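Local coordinates for ACT domain protein (Streptococcus pneumoniae, PDB 1ZPV), which is of unknown function but forms a homodimer of ACT domains, a fold that in many other proteins binds small regulatory ligands such as amino acids, at the interface of chains A and B. Coordinates in Å, arbitrary orientation; residue numbers count along the deposited sequence, not the author numbering. Chains: chain A/B, ACT domain protein.

Contact 1: the interface of chains A and B. Residues chain A 11, 41-42, 44; chain B 5, 7, 50, 82.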
# COMPACT_ATOMS: atom_id res chain seq x y z
N VAL A 11 8.42 -1.56 1.07
CA VAL A 11 9.42 -0.50 1.21
C VAL A 11 10.55 -0.81 0.25
O VAL A 11 11.06 -1.94 0.19
CB VAL A 11 9.96 -0.38 2.66
CG1 VAL A 11 10.87 0.85 2.79
CG2 VAL A 11 8.79 -0.33 3.72
N LEU A 41 8.95 8.82 0.08
CA LEU A 41 9.35 9.27 1.42
C LEU A 41 10.86 9.32 1.46
O LEU A 41 11.54 8.27 1.36
CB LEU A 41 8.84 8.25 2.46
CG LEU A 41 8.67 8.68 3.92
CD1 LEU A 41 7.56 9.69 4.05
CD2 LEU A 41 8.46 7.48 4.81
N ASP A 42 11.40 10.54 1.54
CA ASP A 42 12.83 10.74 1.45
C ASP A 42 13.27 10.10 0.10
O ASP A 42 12.71 10.43 -0.94
CB ASP A 42 13.53 10.14 2.68
CG ASP A 42 14.98 10.54 2.79
OD1 ASP A 42 15.23 11.68 3.19
OD2 ASP A 42 15.87 9.71 2.49
N TYR A 44 12.98 6.96 -0.72
CA TYR A 44 12.29 5.65 -0.80
C TYR A 44 10.88 5.78 -1.37
O TYR A 44 10.25 6.82 -1.22
CB TYR A 44 12.30 4.98 0.59
CG TYR A 44 13.70 4.95 1.13
CD1 TYR A 44 14.60 3.94 0.76
CD2 TYR A 44 14.16 5.97 1.96
CE1 TYR A 44 15.91 3.94 1.22
CE2 TYR A 44 15.47 5.99 2.42
CZ TYR A 44 16.33 4.98 2.05
OH TYR A 44 17.60 5.03 2.50
N LYS B 5 20.29 5.17 8.93
CA LYS B 5 19.03 5.59 8.29
C LYS B 5 18.08 4.41 8.36
O LYS B 5 18.53 3.26 8.22
CB LYS B 5 19.24 5.99 6.83
CG LYS B 5 18.09 6.76 6.21
CD LYS B 5 18.53 7.58 4.98
CE LYS B 5 19.02 8.98 5.35
NZ LYS B 5 17.98 9.84 6.04
N ILE B 7 13.53 3.16 7.97
CA ILE B 7 12.15 3.45 7.61
C ILE B 7 11.27 2.83 8.69
O ILE B 7 11.41 1.65 8.98
CB ILE B 7 11.78 2.88 6.21
CG1 ILE B 7 12.71 3.47 5.12
CG2 ILE B 7 10.33 3.22 5.88
CD1 ILE B 7 14.02 2.70 4.92
N VAL B 50 10.91 8.30 7.72
CA VAL B 50 12.30 7.99 7.43
C VAL B 50 13.07 8.78 8.45
O VAL B 50 12.89 10.00 8.56
CB VAL B 50 12.73 8.36 5.98
CG1 VAL B 50 14.29 8.34 5.82
CG2 VAL B 50 12.10 7.41 4.97
N ALA B 82 17.85 1.13 6.39
CA ALA B 82 17.99 1.45 4.96
C ALA B 82 19.18 0.72 4.31
O ALA B 82 19.22 0.58 3.08
CB ALA B 82 18.15 2.95 4.79
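The phenol oxygen OH of A:Tyr44 faces B:Lys5 and B:Ala82. B:Lys5 lays its CD methylene 3.7 Å from A:Tyr44 OH, and the methyl CB of B:Ala82 lies 3.9 Å from CZ of A:Tyr44. This is part of the interface between two ACT domains. The protein is a homodimer, and this A/B pair is two-fold symmetric. The A:Tyr44 side chain leaves strand 44-53 with CG anti to the carbonyl carbon (chi1 -52°). This carries the ring across to chain B. B:Ile7 caps one face, with its CD1 4.2 Å above the plane and over the centre of the A:Tyr44 ring. The other branch, CG2 of B:Ile7, lies 3.9 Å from CG1 of A:Val11, and the two side chains run antiparallel there. B:Val50 divides its methyls between neighbours. CG2 packs 3.6 Å from A:Leu41 CD2 and also reaches A:Tyr44 CD2. CG1, anti to the backbone N (chi1 166°), lies 3.7 Å from A:Asp42 CB and runs roughly crosswise to that side chain. A:Asp42 sits in the turn between strands 32-41 and 44-53. Its carboxylate OD2 lies 4.1 Å from the ammonium NZ of B:Lys5. That is too far for a contact, but the opposite charges may still attract. The B:Lys5 chain bends at chi3 and chi4 and passes alongside the carboxylate rather than pointing at it.

Contact 2: the interface of chains A and B. Residues chain A 7, 80, 85; chain B 11-13, 44, 74, 76.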
# COMPACT_ATOMS: atom_id res chain seq x y z
N ILE A 7 -2.70 -6.40 6.44
CA ILE A 7 -2.10 -5.17 5.98
C ILE A 7 -0.75 -5.49 5.41
O ILE A 7 0.08 -6.15 6.09
CB ILE A 7 -1.90 -4.14 7.11
CG1 ILE A 7 -3.20 -3.84 7.86
CG2 ILE A 7 -1.31 -2.85 6.52
CD1 ILE A 7 -3.53 -4.78 9.04
N GLN A 80 0.87 -8.49 7.68
CA GLN A 80 0.44 -8.54 9.07
C GLN A 80 -1.04 -8.92 9.08
O GLN A 80 -1.82 -8.22 8.45
CB GLN A 80 0.67 -7.19 9.77
CG GLN A 80 2.14 -6.90 9.95
CD GLN A 80 2.43 -5.51 10.47
OE1 GLN A 80 1.96 -4.49 9.93
NE2 GLN A 80 3.25 -5.46 11.51
N PHE A 85 -5.44 -6.56 15.68
CA PHE A 85 -6.21 -5.41 16.16
C PHE A 85 -7.65 -5.73 16.62
O PHE A 85 -8.26 -4.95 17.37
CB PHE A 85 -6.19 -4.31 15.09
CG PHE A 85 -4.79 -3.99 14.60
CD1 PHE A 85 -3.92 -3.23 15.38
CD2 PHE A 85 -4.33 -4.48 13.39
CE1 PHE A 85 -2.63 -2.97 14.93
CE2 PHE A 85 -3.04 -4.22 12.94
CZ PHE A 85 -2.20 -3.45 13.71
N VAL B 11 0.99 0.92 12.11
CA VAL B 11 -0.37 0.50 11.78
C VAL B 11 -1.13 0.35 13.08
O VAL B 11 -0.65 -0.32 14.03
CB VAL B 11 -0.45 -0.89 11.07
CG1 VAL B 11 -1.95 -1.20 10.69
CG2 VAL B 11 0.42 -0.93 9.87
N GLY B 12 -2.31 0.95 13.12
CA GLY B 12 -3.24 0.74 14.22
C GLY B 12 -4.65 1.05 13.80
O GLY B 12 -4.89 1.47 12.67
N LYS B 13 -5.59 0.92 14.74
CA LYS B 13 -7.01 1.13 14.44
C LYS B 13 -7.41 2.61 14.49
O LYS B 13 -8.28 3.05 13.73
CB LYS B 13 -7.89 0.38 15.45
CG LYS B 13 -7.99 -1.11 15.27
CD LYS B 13 -8.18 -1.55 13.82
CE LYS B 13 -9.58 -1.30 13.28
NZ LYS B 13 -10.60 -2.05 14.04
N TYR B 44 -7.92 1.48 9.23
CA TYR B 44 -6.67 1.64 10.00
C TYR B 44 -6.04 3.02 9.80
O TYR B 44 -6.26 3.66 8.78
CB TYR B 44 -5.68 0.52 9.59
CG TYR B 44 -6.30 -0.84 9.69
CD1 TYR B 44 -6.52 -1.44 10.92
CD2 TYR B 44 -6.74 -1.49 8.55
CE1 TYR B 44 -7.14 -2.69 11.00
CE2 TYR B 44 -7.34 -2.70 8.61
CZ TYR B 44 -7.54 -3.30 9.82
OH TYR B 44 -8.15 -4.51 9.81
N ASN B 74 -1.29 0.69 21.38
CA ASN B 74 -2.11 -0.28 20.63
C ASN B 74 -1.85 -0.22 19.11
O ASN B 74 -2.77 -0.29 18.29
CB ASN B 74 -3.61 -0.16 20.97
CG ASN B 74 -3.89 -0.27 22.48
OD1 ASN B 74 -4.52 0.61 23.06
ND2 ASN B 74 -3.45 -1.34 23.09
N LYS B 76 1.18 -1.32 15.82
CA LYS B 76 2.29 -2.17 15.48
C LYS B 76 3.34 -1.29 14.82
O LYS B 76 3.04 -0.63 13.83
CB LYS B 76 1.81 -3.26 14.54
CG LYS B 76 2.81 -4.40 14.35
CD LYS B 76 2.89 -5.30 15.59
CE LYS B 76 4.06 -6.26 15.45
NZ LYS B 76 4.12 -6.76 14.05
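A:Phe85 sets its ring against the end of strand 4-12 of chain B. The far end of the ring does most of the touching. CE1 lies 3.4 Å from the backbone oxygen O of B:Val11, and CZ lies 3.8 Å from CG1 of the same residue. The B:Val11 side chain runs at about a right angle to that of A:Phe85. Its CG1 is anti to the backbone N (chi1 -177°), which points this methyl at the ring. CE1 of A:Phe85 also lies 3.8 Å from CA of B:Gly12, where the lack of a side chain may make room for the ring. Near the root of the aromatic side chain, CB of A:Phe85 packs 3.6 Å from CD of B:Lys13. That lysine is folded at chi2, chi3 and chi4, and its methylenes give the apolar surface. On another side of A:Phe85, CD2 comes within 4.1 Å of CE1 of B:Tyr44, the two side chains meeting at a slant.

CG1 of B:Val11 also meets CG1 of A:Ile7 tip to tip, at 4.1 Å. The other branch, CG2 of B:Val11, lies 3.9 Å from the amide oxygen OE1 of A:Gln80. The amide nitrogen NE2 of A:Gln80 is modelled 3.0 Å from NZ of B:Lys76. Both groups are donors as modelled, so this pair is doubtful. Turning the amide over would place its oxygen near the lysine and could give a hydrogen bond.

Further out, CD1 of A:Ile7 lies over the rim of one face of the B:Tyr44 ring. The same methyl backs the A:Phe85 ring within chain A, so it touches both rings. The backbone O of B:Gly12 meets the edge of the B:Tyr44 ring in its plane, which may steady it within chain B.

A:Phe85, just after the 3-10 helix 82-84, packs by its ring against the end of strand 4-12 and near the start of strand 75-81 of chain B.

The C-alpha centres of contact 1 and contact 2 are about 20 Å apart, in different parts of one two-fold interface. Both draw on strands 4-12 and 44-53. The positions Ile7, Val11 and Tyr44 appear in each, with the chains exchanged. Both also use the region from residue 82 on, Ala82 in contact 1 and Phe85 in contact 2. Contact 1 adds the turn after strand 32-41 and Val50; contact 2 adds strand 75-81. Each contact has a twin by symmetry. This repeated use of the first strand fits the homodimer and suggests that its side chains hold the two ACT domains together.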